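Local coordinates for structure-specific endonuclease subunit SLX1 (PDB 4XLG), which probably serves as the catalytic subunit of the SLX1-SLX4 endonuclease, introducing single-strand cuts in duplex DNA near its junctions with single-stranded DNA during repair and recombination, at residues 35-38 against 39-43; 254-257 against 258-262; 134-137 against 138-141; 67-71 against 72-76; 192-195 against 196-200. The protein carries 1 engineered substitution. One frame throughout, in Å; residues are numbered along the deposited sequence.

Contact 1. Residues 35-38 against 39-43; sequences RRLR and QHNGS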
loop_
_atom_site.group_PDB
_atom_site.type_symbol
_atom_site.label_atom_id
_atom_site.label_comp_id
_atom_site.label_asym_id
_atom_site.label_seq_id
_atom_site.Cartn_x
_atom_site.Cartn_y
_atom_site.Cartn_z
ATOM N N ARG B 35 -9.334 -16.013 4.807
ATOM C CA ARG B 35 -10.288 -16.660 3.932
ATOM C C ARG B 35 -9.560 -17.202 2.665
ATOM O O ARG B 35 -9.807 -18.343 2.201
ATOM C CB ARG B 35 -11.358 -15.651 3.529
ATOM C CG ARG B 35 -12.433 -16.274 2.647
ATOM C CD ARG B 35 -13.605 -15.261 2.523
ATOM N NE ARG B 35 -14.642 -16.009 1.830
ATOM C CZ ARG B 35 -14.695 -16.072 0.504
ATOM N NH1 ARG B 35 -15.634 -16.807 -0.097
ATOM N NH2 ARG B 35 -13.821 -15.346 -0.203
ATOM N N ARG B 36 -8.643 -16.383 2.165
ATOM C CA ARG B 36 -7.912 -16.783 0.928
ATOM C C ARG B 36 -7.071 -18.017 1.172
ATOM O O ARG B 36 -7.033 -18.938 0.344
ATOM C CB ARG B 36 -7.023 -15.661 0.447
ATOM C CG ARG B 36 -6.157 -16.024 -0.825
ATOM C CD ARG B 36 -7.030 -16.445 -2.013
ATOM N NE ARG B 36 -7.924 -15.347 -2.399
ATOM C CZ ARG B 36 -7.520 -14.272 -3.057
ATOM N NH1 ARG B 36 -8.404 -13.292 -3.288
ATOM N NH2 ARG B 36 -6.284 -14.178 -3.555
ATOM N N LEU B 37 -6.352 -18.042 2.293
ATOM C CA LEU B 37 -5.561 -19.233 2.572
ATOM C C LEU B 37 -6.450 -20.470 2.753
ATOM O O LEU B 37 -6.101 -21.550 2.276
ATOM C CB LEU B 37 -4.668 -18.955 3.809
ATOM C CG LEU B 37 -3.651 -20.040 4.168
ATOM C CD1 LEU B 37 -2.716 -20.357 2.969
ATOM C CD2 LEU B 37 -2.854 -19.461 5.389
ATOM N N ARG B 38 -7.633 -20.350 3.388
ATOM C CA ARG B 38 -8.539 -21.512 3.409
ATOM C C ARG B 38 -8.958 -21.982 2.020
ATOM O O ARG B 38 -9.140 -23.185 1.813
ATOM C CB ARG B 38 -9.888 -21.255 4.186
ATOM C CG ARG B 38 -9.773 -21.007 5.668
ATOM C CD ARG B 38 -11.217 -21.189 6.348
ATOM N NE ARG B 38 -12.214 -20.282 5.757
ATOM C CZ ARG B 38 -12.347 -19.023 6.168
ATOM N NH1 ARG B 38 -11.564 -18.581 7.155
ATOM N NH2 ARG B 38 -13.238 -18.221 5.612
ATOM N N GLN B 39 -9.209 -21.028 1.123
ATOM C CA GLN B 39 -9.613 -21.375 -0.267
ATOM C C GLN B 39 -8.447 -22.109 -0.965
ATOM O O GLN B 39 -8.651 -23.100 -1.669
ATOM C CB GLN B 39 -9.981 -20.133 -1.046
ATOM C CG GLN B 39 -11.379 -19.580 -0.601
ATOM C CD GLN B 39 -11.673 -18.278 -1.320
ATOM O OE1 GLN B 39 -10.895 -17.323 -1.242
ATOM N NE2 GLN B 39 -12.730 -18.274 -2.107
ATOM N N HIS B 40 -7.240 -21.616 -0.768
ATOM C CA HIS B 40 -6.084 -22.312 -1.396
ATOM C C HIS B 40 -5.881 -23.710 -0.817
ATOM O O HIS B 40 -5.457 -24.654 -1.535
ATOM C CB HIS B 40 -4.759 -21.510 -1.220
ATOM C CG HIS B 40 -4.656 -20.307 -2.108
ATOM N ND1 HIS B 40 -4.761 -20.382 -3.486
ATOM C CD2 HIS B 40 -4.364 -19.019 -1.825
ATOM C CE1 HIS B 40 -4.593 -19.180 -4.002
ATOM N NE2 HIS B 40 -4.304 -18.344 -3.021
ATOM N N ASN B 41 -6.134 -23.881 0.480
ATOM C CA ASN B 41 -5.868 -25.152 1.138
ATOM C C ASN B 41 -6.998 -26.133 1.134
ATOM O O ASN B 41 -6.832 -27.314 1.354
ATOM C CB ASN B 41 -5.425 -24.889 2.577
ATOM C CG ASN B 41 -3.975 -24.387 2.599
ATOM O OD1 ASN B 41 -3.247 -24.631 1.624
ATOM N ND2 ASN B 41 -3.575 -23.696 3.664
ATOM N N GLY B 42 -8.172 -25.655 0.835
ATOM C CA GLY B 42 -9.317 -26.542 0.844
ATOM C C GLY B 42 -9.819 -26.480 -0.565
ATOM O O GLY B 42 -9.175 -26.973 -1.467
ATOM N N SER B 43 -10.927 -25.812 -0.769
ATOM C CA SER B 43 -11.306 -25.461 -2.156
ATOM C C SER B 43 -11.901 -24.046 -2.248
ATOM O O SER B 43 -12.255 -23.432 -1.229
ATOM C CB SER B 43 -12.302 -26.477 -2.707
ATOM O OG SER B 43 -13.465 -26.425 -1.904
HETATM O O HOH W 1 -10.918 -14.915 -1.932
#
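The Gln39 side chain runs back along the helix over the turn made by Arg35 and Arg36. Its CG sits anti to the carbonyl carbon (chi1 -74°), and this turns the chain toward the start of the segment. CB meets the carbonyl oxygen of Arg36, with Gln39 CB to Arg36 O at 3.5 Å. CG rests on the carbonyl of the preceding residue, Gln39 CG to Arg35 O being 3.4 Å. Next comes CD, which lies over one face of the Arg35 guanidinium, 3.8 Å from Arg35 NH2. The two planes are 53° apart, so this is no parallel stack. At the tip, OE1 accepts from a water that in turn accepts from Arg36 NE at 3.1 Å. NE2 bonds to Leu44 O, beyond the helix. Residues 35-41 lie on helix 33-41 of the GIY-YIG nuclease domain, where Gln39 N bonds to Arg35 O at 3.0 Å. One residue on, His40 NE2 packs 3.5 Å from Arg36 CD, with ring and guanidinium planes nearly perpendicular (83°). Tyr14 OH bonds to both His40 NE2 and Arg36 NH2. Arg36 NH2 also bonds to Ser29 O. Leu37 CD1 touches Asn41 ND2 at 3.5 Å, while Asn41 OD1 accepts from Trp60 N.

Contact 2. Residues 254-257 against 258-262; sequences ACAY and RYFMS. With ZN (zinc ion), chain C.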
loop_
_atom_site.group_PDB
_atom_site.type_symbol
_atom_site.label_atom_id
_atom_site.label_comp_id
_atom_site.label_asym_id
_atom_site.label_seq_id
_atom_site.Cartn_x
_atom_site.Cartn_y
_atom_site.Cartn_z
ATOM N N ALA B 254 -6.137 19.396 2.766
ATOM C CA ALA B 254 -5.562 20.336 1.791
ATOM C C ALA B 254 -4.506 21.219 2.423
ATOM O O ALA B 254 -3.481 21.521 1.795
ATOM C CB ALA B 254 -6.646 21.211 1.145
ATOM N N CYS B 255 -4.757 21.662 3.651
ATOM C CA CYS B 255 -3.798 22.517 4.338
ATOM C C CYS B 255 -2.495 21.775 4.665
ATOM O O CYS B 255 -1.403 22.341 4.534
ATOM C CB CYS B 255 -4.433 23.093 5.605
ATOM S SG CYS B 255 -5.769 24.247 5.137
ATOM N N ALA B 256 -2.617 20.527 5.114
ATOM C CA ALA B 256 -1.448 19.728 5.427
ATOM C C ALA B 256 -0.665 19.481 4.134
ATOM O O ALA B 256 0.562 19.647 4.090
ATOM C CB ALA B 256 -1.851 18.415 6.071
ATOM N N TYR B 257 -1.390 19.124 3.076
ATOM C CA TYR B 257 -0.757 18.868 1.778
ATOM C C TYR B 257 0.086 20.056 1.335
ATOM O O TYR B 257 1.264 19.911 0.954
ATOM C CB TYR B 257 -1.821 18.538 0.715
ATOM C CG TYR B 257 -1.196 18.375 -0.654
ATOM C CD1 TYR B 257 -0.572 17.166 -1.009
ATOM C CD2 TYR B 257 -1.167 19.443 -1.565
ATOM C CE1 TYR B 257 0.057 17.021 -2.279
ATOM C CE2 TYR B 257 -0.574 19.297 -2.821
ATOM C CZ TYR B 257 0.027 18.094 -3.173
ATOM O OH TYR B 257 0.652 17.996 -4.422
ATOM N N ARG B 258 -0.539 21.234 1.382
ATOM C CA ARG B 258 0.119 22.478 0.983
ATOM C C ARG B 258 1.379 22.724 1.786
ATOM O O ARG B 258 2.428 23.095 1.235
ATOM C CB ARG B 258 -0.829 23.659 1.146
ATOM C CG ARG B 258 -1.651 23.962 -0.082
ATOM C CD ARG B 258 -1.175 25.251 -0.737
ATOM N NE ARG B 258 -1.418 26.413 0.113
ATOM C CZ ARG B 258 -1.033 27.641 -0.190
ATOM N NH1 ARG B 258 -0.382 27.870 -1.323
ATOM N NH2 ARG B 258 -1.304 28.640 0.636
ATOM N N TYR B 259 1.285 22.502 3.086
ATOM C CA TYR B 259 2.415 22.736 3.953
ATOM C C TYR B 259 3.545 21.749 3.685
ATOM O O TYR B 259 4.721 22.140 3.610
ATOM C CB TYR B 259 1.965 22.668 5.417
ATOM C CG TYR B 259 3.102 22.821 6.396
ATOM C CD1 TYR B 259 3.641 24.074 6.673
ATOM C CD2 TYR B 259 3.649 21.705 7.034
ATOM C CE1 TYR B 259 4.675 24.208 7.559
ATOM C CE2 TYR B 259 4.692 21.836 7.930
ATOM C CZ TYR B 259 5.193 23.084 8.187
ATOM O OH TYR B 259 6.234 23.223 9.074
ATOM N N PHE B 260 3.196 20.471 3.557
ATOM C CA PHE B 260 4.209 19.461 3.335
ATOM C C PHE B 260 4.906 19.648 1.991
ATOM O O PHE B 260 6.085 19.328 1.859
ATOM C CB PHE B 260 3.610 18.048 3.403
ATOM C CG PHE B 260 3.150 17.660 4.779
ATOM C CD1 PHE B 260 3.830 18.103 5.903
ATOM C CD2 PHE B 260 2.035 16.864 4.946
ATOM C CE1 PHE B 260 3.401 17.741 7.180
ATOM C CE2 PHE B 260 1.604 16.498 6.211
ATOM C CZ PHE B 260 2.279 16.925 7.331
ATOM N N MET B 261 4.181 20.146 0.991
ATOM C CA MET B 261 4.754 20.285 -0.349
ATOM C C MET B 261 5.513 21.590 -0.538
ATOM O O MET B 261 6.049 21.868 -1.618
ATOM C CB MET B 261 3.655 20.127 -1.410
ATOM C CG MET B 261 3.038 18.735 -1.419
ATOM S SD MET B 261 4.237 17.358 -1.543
ATOM C CE MET B 261 4.779 17.538 -3.259
ATOM N N SER B 262 5.565 22.402 0.509
ATOM C CA SER B 262 6.388 23.589 0.464
ATOM C C SER B 262 7.573 23.427 1.406
ATOM O O SER B 262 8.539 24.190 1.316
ATOM C CB SER B 262 5.581 24.815 0.835
ATOM O OG SER B 262 5.257 24.742 2.196
HETATM ZN ZN ZN C . -6.960 24.404 7.241
#
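Met261 reaches back one helical turn and lays its CG over a face of the Tyr257 ring. This is the tight side of the contact. Met261 CG is 3.7 Å from the centroid of the Tyr257 ring, a CH-pi contact only 19° off the ring normal. The sulfur sits farther out and oblique: Met261 SD is 4.9 Å from the same Tyr257 centroid, in a Met-aromatic contact. Met261 CG lies anti to its carbonyl carbon (chi1 -64°), which brings it back over the ring; beyond CG the chain bends off to the side. The Tyr257 hydroxyl bonds to Ile272 O, and an aromatic side chain of another protein stacks on its ring. On the same packed side Ala256 CB touches Phe260 CE2 at 4.0 Å, and Trp288 of helix 288-299 packs against both Tyr257 and Phe260.

The other side is loose. Beyond CB, Arg258 and Tyr259 leave 254-257 behind, and both residues are exposed. Arg258 has two modelled conformers. Its CB and CG lie near the Ala254 carbonyl, which accepts Arg258 N at 3.0 Å. Tyr259 meets Phe221 instead. At the other end of the helix, Cys255 SG binds zinc at 2.4 Å. Cys219, Cys222 and His252 complete this metal site of the SLX1 zinc finger, a member of the RING clan.

Contact 3. Residues 134-137 against 138-141; sequences NQKV and EEIW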
loop_
_atom_site.group_PDB
_atom_site.type_symbol
_atom_site.label_atom_id
_atom_site.label_comp_id
_atom_site.label_asym_id
_atom_site.label_seq_id
_atom_site.Cartn_x
_atom_site.Cartn_y
_atom_site.Cartn_z
ATOM N N ASN B 134 7.180 -16.524 8.852
ATOM C CA ASN B 134 8.190 -17.580 9.057
ATOM C C ASN B 134 9.541 -16.915 9.213
ATOM O O ASN B 134 9.951 -16.119 8.350
ATOM C CB ASN B 134 8.211 -18.584 7.873
ATOM C CG ASN B 134 9.189 -19.755 8.119
ATOM O OD1 ASN B 134 10.408 -19.558 8.135
ATOM N ND2 ASN B 134 8.644 -20.972 8.351
ATOM N N GLN B 135 10.216 -17.190 10.320
ATOM C CA GLN B 135 11.478 -16.530 10.647
ATOM C C GLN B 135 12.639 -16.994 9.757
ATOM O O GLN B 135 13.566 -16.221 9.495
ATOM C CB GLN B 135 11.835 -16.769 12.125
ATOM C CG GLN B 135 13.194 -16.189 12.569
ATOM C CD GLN B 135 14.348 -17.173 12.426
ATOM O OE1 GLN B 135 14.180 -18.381 12.596
ATOM N NE2 GLN B 135 15.531 -16.654 12.106
ATOM N N LYS B 136 12.636 -18.277 9.347
ATOM C CA LYS B 136 13.689 -18.724 8.441
ATOM C C LYS B 136 13.567 -18.016 7.089
ATOM O O LYS B 136 14.604 -17.693 6.461
ATOM C CB LYS B 136 13.684 -20.252 8.247
ATOM C CG LYS B 136 14.097 -20.976 9.513
ATOM C CD LYS B 136 15.599 -20.768 9.796
ATOM C CE LYS B 136 16.004 -21.338 11.143
ATOM N NZ LYS B 136 17.496 -21.185 11.397
ATOM N N VAL B 137 12.339 -17.758 6.649
ATOM C CA VAL B 137 12.130 -17.019 5.405
ATOM C C VAL B 137 12.591 -15.565 5.601
ATOM O O VAL B 137 13.278 -14.976 4.731
ATOM C CB VAL B 137 10.639 -17.073 4.963
ATOM C CG1 VAL B 137 10.374 -16.099 3.775
ATOM C CG2 VAL B 137 10.263 -18.548 4.562
ATOM N N GLU B 138 12.214 -14.971 6.733
ATOM C CA GLU B 138 12.700 -13.607 7.054
ATOM C C GLU B 138 14.258 -13.518 7.037
ATOM O O GLU B 138 14.845 -12.518 6.561
ATOM C CB GLU B 138 12.158 -13.167 8.441
ATOM C CG GLU B 138 12.565 -11.746 8.829
ATOM C CD GLU B 138 13.653 -11.687 9.887
ATOM O OE1 GLU B 138 13.995 -12.729 10.492
ATOM O OE2 GLU B 138 14.183 -10.580 10.105
ATOM N N GLU B 139 14.930 -14.547 7.573
ATOM C CA GLU B 139 16.382 -14.530 7.625
ATOM C C GLU B 139 16.982 -14.582 6.219
ATOM O O GLU B 139 17.981 -13.909 5.942
ATOM C CB GLU B 139 16.909 -15.692 8.465
ATOM C CG GLU B 139 16.700 -15.522 9.958
ATOM C CD GLU B 139 17.298 -16.669 10.748
ATOM O OE1 GLU B 139 18.384 -17.163 10.368
ATOM O OE2 GLU B 139 16.682 -17.085 11.741
ATOM N N ILE B 140 16.379 -15.377 5.340
ATOM C CA ILE B 140 16.871 -15.441 3.958
ATOM C C ILE B 140 16.673 -14.079 3.287
ATOM O O ILE B 140 17.548 -13.590 2.580
ATOM C CB ILE B 140 16.140 -16.513 3.122
ATOM C CG1 ILE B 140 16.503 -17.929 3.604
ATOM C CG2 ILE B 140 16.468 -16.319 1.638
ATOM C CD1 ILE B 140 15.585 -19.013 3.031
ATOM N N TRP B 141 15.527 -13.451 3.542
ATOM C CA TRP B 141 15.298 -12.119 2.959
ATOM C C TRP B 141 16.330 -11.120 3.478
ATOM O O TRP B 141 16.931 -10.336 2.714
ATOM C CB TRP B 141 13.871 -11.615 3.250
ATOM C CG TRP B 141 13.679 -10.145 2.808
ATOM C CD1 TRP B 141 13.381 -9.706 1.534
ATOM C CD2 TRP B 141 13.804 -8.966 3.610
ATOM N NE1 TRP B 141 13.323 -8.332 1.506
ATOM C CE2 TRP B 141 13.577 -7.851 2.759
ATOM C CE3 TRP B 141 14.075 -8.736 4.967
ATOM C CZ2 TRP B 141 13.597 -6.533 3.227
ATOM C CZ3 TRP B 141 14.122 -7.428 5.411
ATOM C CH2 TRP B 141 13.880 -6.351 4.552
#
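Asn134 and Glu138 are joined by the backbone, Glu138 N to Asn134 O at 3.0 Å, and each ends in a flat group with partners elsewhere. The Asn134 amide bonds through ND2 to Glu61 OE2 and Thr169 O. The Glu138 carboxylate forms a salt bridge through OE2 to Lys142, while Phe132 and Leu163 touch its side chain. The Trp141 indole lies clear of 134-137 and meets the Phe132 ring at about 45°. At its edge, Trp141 NE1 bonds to Thr115 OG1.

Asn134 is the N-cap of helix 135-143, which follows strand 129-132 of the mixed sheet. Its CG lies anti to the backbone N (chi1 -176°), and this brings OD1 over the N-H groups of the first turn. Asn134 OD1 accepts from Val137 N at 3.0 Å and, weakly, from Lys136 N at 2.8 Å. One residue after the cap, the helical pattern continues with Glu139 N to Gln135 O at 2.9 Å. The side chains of Gln135 and Glu139 were each modelled in two conformers. In one pairing of these conformers Gln135 NE2 and Glu139 OE2 overlap, so their direct contact is doubtful. Ile140 CG1 rests 3.4 Å from Lys136 O. Val137 and Ile140 both pack on Leu111 of helix 107-118.

Contact 4. Residues 67-71 against 72-76; sequences YGFPS and RIAAL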
loop_
_atom_site.group_PDB
_atom_site.type_symbol
_atom_site.label_atom_id
_atom_site.label_comp_id
_atom_site.label_asym_id
_atom_site.label_seq_id
_atom_site.Cartn_x
_atom_site.Cartn_y
_atom_site.Cartn_z
ATOM N N TYR B 67 1.603 -5.593 2.733
ATOM C CA TYR B 67 0.268 -4.988 2.771
ATOM C C TYR B 67 0.414 -3.474 3.001
ATOM O O TYR B 67 1.539 -2.947 3.032
ATOM C CB TYR B 67 -0.615 -5.668 3.851
ATOM C CG TYR B 67 -0.152 -5.480 5.292
ATOM C CD1 TYR B 67 0.880 -6.262 5.833
ATOM C CD2 TYR B 67 -0.784 -4.529 6.121
ATOM C CE1 TYR B 67 1.289 -6.099 7.152
ATOM C CE2 TYR B 67 -0.370 -4.368 7.457
ATOM C CZ TYR B 67 0.659 -5.175 7.960
ATOM O OH TYR B 67 1.061 -4.995 9.265
ATOM N N GLY B 68 -0.709 -2.787 3.058
ATOM C CA GLY B 68 -0.692 -1.311 3.144
ATOM C C GLY B 68 -0.983 -0.657 1.798
ATOM O O GLY B 68 -0.801 0.564 1.656
ATOM N N PHE B 69 -1.422 -1.437 0.795
ATOM C CA PHE B 69 -1.675 -0.873 -0.537
ATOM C C PHE B 69 -2.824 0.125 -0.539
ATOM O O PHE B 69 -3.813 -0.084 0.148
ATOM C CB PHE B 69 -1.983 -1.986 -1.535
ATOM C CG PHE B 69 -0.755 -2.817 -1.860
ATOM C CD1 PHE B 69 0.174 -2.324 -2.770
ATOM C CD2 PHE B 69 -0.506 -4.019 -1.212
ATOM C CE1 PHE B 69 1.345 -3.030 -3.069
ATOM C CE2 PHE B 69 0.655 -4.744 -1.511
ATOM C CZ PHE B 69 1.584 -4.254 -2.454
ATOM N N PRO B 70 -2.675 1.207 -1.309
ATOM C CA PRO B 70 -3.697 2.255 -1.285
ATOM C C PRO B 70 -4.939 1.846 -2.083
ATOM O O PRO B 70 -5.948 2.549 -2.037
ATOM C CB PRO B 70 -2.994 3.464 -1.938
ATOM C CG PRO B 70 -1.844 2.858 -2.786
ATOM C CD PRO B 70 -1.413 1.642 -1.947
ATOM N N SER B 71 -4.842 0.780 -2.880
ATOM C CA SER B 71 -5.996 0.346 -3.688
ATOM C C SER B 71 -5.783 -1.082 -4.068
ATOM O O SER B 71 -4.653 -1.561 -4.098
ATOM C CB SER B 71 -6.176 1.179 -4.983
ATOM O OG SER B 71 -4.982 1.126 -5.800
ATOM N N ARG B 72 -6.865 -1.727 -4.460
ATOM C CA ARG B 72 -6.756 -3.079 -5.062
ATOM C C ARG B 72 -5.904 -2.973 -6.344
ATOM O O ARG B 72 -5.106 -3.844 -6.628
ATOM C CB ARG B 72 -8.178 -3.592 -5.412
ATOM C CG ARG B 72 -8.233 -4.920 -6.199
ATOM C CD ARG B 72 -9.696 -5.195 -6.627
ATOM N NE ARG B 72 -9.664 -6.017 -7.824
ATOM C CZ ARG B 72 -9.879 -5.576 -9.056
ATOM N NH1 ARG B 72 -10.249 -4.312 -9.279
ATOM N NH2 ARG B 72 -9.771 -6.434 -10.064
ATOM N N ILE B 73 -6.109 -1.897 -7.105
ATOM C CA ILE B 73 -5.341 -1.744 -8.348
ATOM C C ILE B 73 -3.841 -1.783 -8.039
ATOM O O ILE B 73 -3.062 -2.433 -8.736
ATOM C CB ILE B 73 -5.660 -0.399 -9.076
ATOM C CG1 ILE B 73 -7.125 -0.364 -9.511
ATOM C CG2 ILE B 73 -4.722 -0.206 -10.287
ATOM C CD1 ILE B 73 -7.515 -1.582 -10.332
ATOM N N ALA B 74 -3.424 -0.990 -7.060
ATOM C CA ALA B 74 -1.983 -0.966 -6.694
ATOM C C ALA B 74 -1.466 -2.315 -6.241
ATOM O O ALA B 74 -0.332 -2.688 -6.568
ATOM C CB ALA B 74 -1.717 0.085 -5.575
ATOM N N ALA B 75 -2.258 -3.049 -5.446
ATOM C CA ALA B 75 -1.839 -4.393 -5.003
ATOM C C ALA B 75 -1.653 -5.299 -6.217
ATOM O O ALA B 75 -0.742 -6.105 -6.283
ATOM C CB ALA B 75 -2.909 -5.010 -4.050
ATOM N N LEU B 76 -2.587 -5.216 -7.163
ATOM C CA LEU B 76 -2.470 -6.080 -8.363
ATOM C C LEU B 76 -1.245 -5.699 -9.195
ATOM O O LEU B 76 -0.577 -6.543 -9.793
ATOM C CB LEU B 76 -3.729 -5.934 -9.249
ATOM C CG LEU B 76 -4.970 -6.598 -8.634
ATOM C CD1 LEU B 76 -6.283 -6.185 -9.358
ATOM C CD2 LEU B 76 -4.774 -8.115 -8.619
#
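Ser71 is extended (phi -160°, psi 162°), and from Arg72 on the backbone is helical. The carbonyl of Ser71 opens the helix, with Ala75 N to Ser71 O at 3.1 Å. Its side chain also joins in. Ser71 OG stands between the backbone N and the carbonyl carbon, where it accepts from Ala74 N at 2.9 Å in a nearly straight bond (163°). Ser71 is thus the N-cap of helix 72-84. The residues before it add apolar packing. Ala75 CA lies over a face of the Phe69 ring, 3.7 Å from its centroid, as a CH-pi contact. Ala75 CB adds to this, 3.8 Å from Phe69 CG. Pro70 CG meets Ala74 CB at 3.9 Å. Farther along the helix, Phe78 meets the Phe69 ring edge-to-face. Apolar side chains of another protein pack on Ser71 and Ile73. The chemistry implies a buried helix start in which the serine hydroxyl satisfies a first-turn N-H while Phe69 and Pro70 pack against Ala74 and Ala75.

Contact 5. Residues 192-195 against 196-200; sequences NLYS and TTLAE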
loop_
_atom_site.group_PDB
_atom_site.type_symbol
_atom_site.label_atom_id
_atom_site.label_comp_id
_atom_site.label_asym_id
_atom_site.label_seq_id
_atom_site.Cartn_x
_atom_site.Cartn_y
_atom_site.Cartn_z
ATOM N N ASN B 192 -4.005 -13.769 13.348
ATOM C CA ASN B 192 -3.630 -12.755 14.334
ATOM C C ASN B 192 -3.256 -11.435 13.705
ATOM O O ASN B 192 -3.759 -10.370 14.151
ATOM C CB ASN B 192 -2.470 -13.254 15.206
ATOM C CG ASN B 192 -2.917 -14.341 16.172
ATOM O OD1 ASN B 192 -4.128 -14.575 16.346
ATOM N ND2 ASN B 192 -1.940 -15.047 16.773
ATOM N N LEU B 193 -2.422 -11.478 12.654
ATOM C CA LEU B 193 -2.000 -10.254 11.973
ATOM C C LEU B 193 -3.224 -9.538 11.366
ATOM O O LEU B 193 -3.393 -8.325 11.548
ATOM C CB LEU B 193 -0.982 -10.541 10.849
ATOM C CG LEU B 193 -0.631 -9.277 10.008
ATOM C CD1 LEU B 193 0.192 -8.260 10.834
ATOM C CD2 LEU B 193 0.082 -9.618 8.728
ATOM N N TYR B 194 -4.079 -10.296 10.679
ATOM C CA TYR B 194 -5.208 -9.689 9.969
ATOM C C TYR B 194 -6.220 -9.059 10.955
ATOM O O TYR B 194 -6.629 -7.895 10.804
ATOM C CB TYR B 194 -5.908 -10.750 9.145
ATOM C CG TYR B 194 -7.092 -10.302 8.340
ATOM C CD1 TYR B 194 -6.970 -9.239 7.419
ATOM C CD2 TYR B 194 -8.288 -11.005 8.388
ATOM C CE1 TYR B 194 -8.037 -8.860 6.621
ATOM C CE2 TYR B 194 -9.378 -10.627 7.579
ATOM C CZ TYR B 194 -9.216 -9.561 6.694
ATOM O OH TYR B 194 -10.245 -9.254 5.881
ATOM N N SER B 195 -6.614 -9.829 11.966
ATOM C CA SER B 195 -7.739 -9.379 12.826
ATOM C C SER B 195 -7.230 -8.215 13.659
ATOM O O SER B 195 -7.973 -7.246 13.990
ATOM C CB SER B 195 -8.271 -10.531 13.716
ATOM O OG SER B 195 -8.950 -11.480 12.901
ATOM N N THR B 196 -5.955 -8.290 14.006
ATOM C CA THR B 196 -5.396 -7.193 14.805
ATOM C C THR B 196 -5.297 -5.903 13.991
ATOM O O THR B 196 -5.560 -4.814 14.513
ATOM C CB THR B 196 -4.006 -7.554 15.366
ATOM O OG1 THR B 196 -4.147 -8.587 16.385
ATOM C CG2 THR B 196 -3.390 -6.345 16.064
ATOM N N THR B 197 -4.883 -6.022 12.724
ATOM C CA THR B 197 -4.755 -4.853 11.843
ATOM C C THR B 197 -6.120 -4.174 11.713
ATOM O O THR B 197 -6.231 -2.948 11.853
ATOM C CB THR B 197 -4.200 -5.259 10.450
ATOM O OG1 THR B 197 -2.889 -5.761 10.661
ATOM C CG2 THR B 197 -4.091 -4.022 9.522
ATOM N N LEU B 198 -7.155 -4.971 11.484
ATOM C CA LEU B 198 -8.511 -4.390 11.365
ATOM C C LEU B 198 -8.949 -3.748 12.705
ATOM O O LEU B 198 -9.586 -2.681 12.726
ATOM C CB LEU B 198 -9.529 -5.441 10.919
ATOM C CG LEU B 198 -9.356 -6.055 9.491
ATOM C CD1 LEU B 198 -10.523 -7.025 9.201
ATOM C CD2 LEU B 198 -9.292 -4.948 8.400
ATOM N N ALA B 199 -8.652 -4.411 13.827
ATOM C CA ALA B 199 -9.072 -3.871 15.114
ATOM C C ALA B 199 -8.349 -2.558 15.425
ATOM O O ALA B 199 -8.928 -1.631 16.033
ATOM C CB ALA B 199 -8.795 -4.907 16.218
ATOM N N GLU B 200 -7.079 -2.483 15.045
ATOM C CA GLU B 200 -6.317 -1.265 15.277
ATOM C C GLU B 200 -6.842 -0.093 14.441
ATOM O O GLU B 200 -6.924 1.021 14.948
ATOM C CB GLU B 200 -4.828 -1.465 14.966
ATOM C CG GLU B 200 -4.143 -2.360 16.011
ATOM C CD GLU B 200 -2.686 -2.721 15.672
ATOM O OE1 GLU B 200 -2.303 -2.719 14.466
ATOM O OE2 GLU B 200 -1.939 -3.026 16.633
#
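Leu193 O is gripped twice by Thr197. The hydroxyl gives the shorter bond, Thr197 OG1 to Leu193 O at 2.8 Å. The backbone bond, Thr197 N to Leu193 O, is 3.0 Å. The two donors reach the oxygen from opposite faces of its carbonyl plane. Thr197 OG1 lies anti to its own carbonyl carbon (chi1 -64°), and this turns the hydroxyl back to the preceding turn. Thr196 has a similar first torsion. Its backbone N bonds to Asn192 O at 3.0 Å, and Thr196 OG1 lies 2.9 Å from Asn192 O, though where its proton goes is not settled.

The apolar part sits with Tyr194. Leu198 CD1 lies over one face of the Tyr194 ring, 4.1 Å from the centroid and 23° off the normal, a CH-pi contact displaced toward the rim. The closest pair is Tyr194 CZ to Leu198 CD1 at 3.8 Å, on the hydroxyl half of the ring. Phe10 meets the same ring edge-to-face. Ser195 OG bonds to Gln191 OE1. The arrangement is consistent with an amphipathic helix: on one face of 176-213, Leu193 packs on Ile65 and Tyr67 of strand 60-67, Tyr194 on Pro33 and Val34 of helix 33-41, and Thr197 on Phe10, and the helix runs on toward the zinc finger.

Along the chain the order is contact 1, contact 4, contact 3, contact 5, contact 2. Contacts 1 and 4 share the GIY-YIG domain, on helix 33-41 and at the start of helix 72-84, with centres about 21 Å apart. Contact 3 begins helix 135-143, just after strand 129-132, which pairs with strand 60-67. Contact 5 lies on helix 176-213. It touches contact 4, where Tyr67 OH is 3.7 Å from Leu193 CD1. Contact 2 is in the zinc finger, with its centre about 44 Å from that of contact 1, on opposite sides of the chain's centre. Helix 176-213 thus links the nuclease part of the chain to the zinc-binding part.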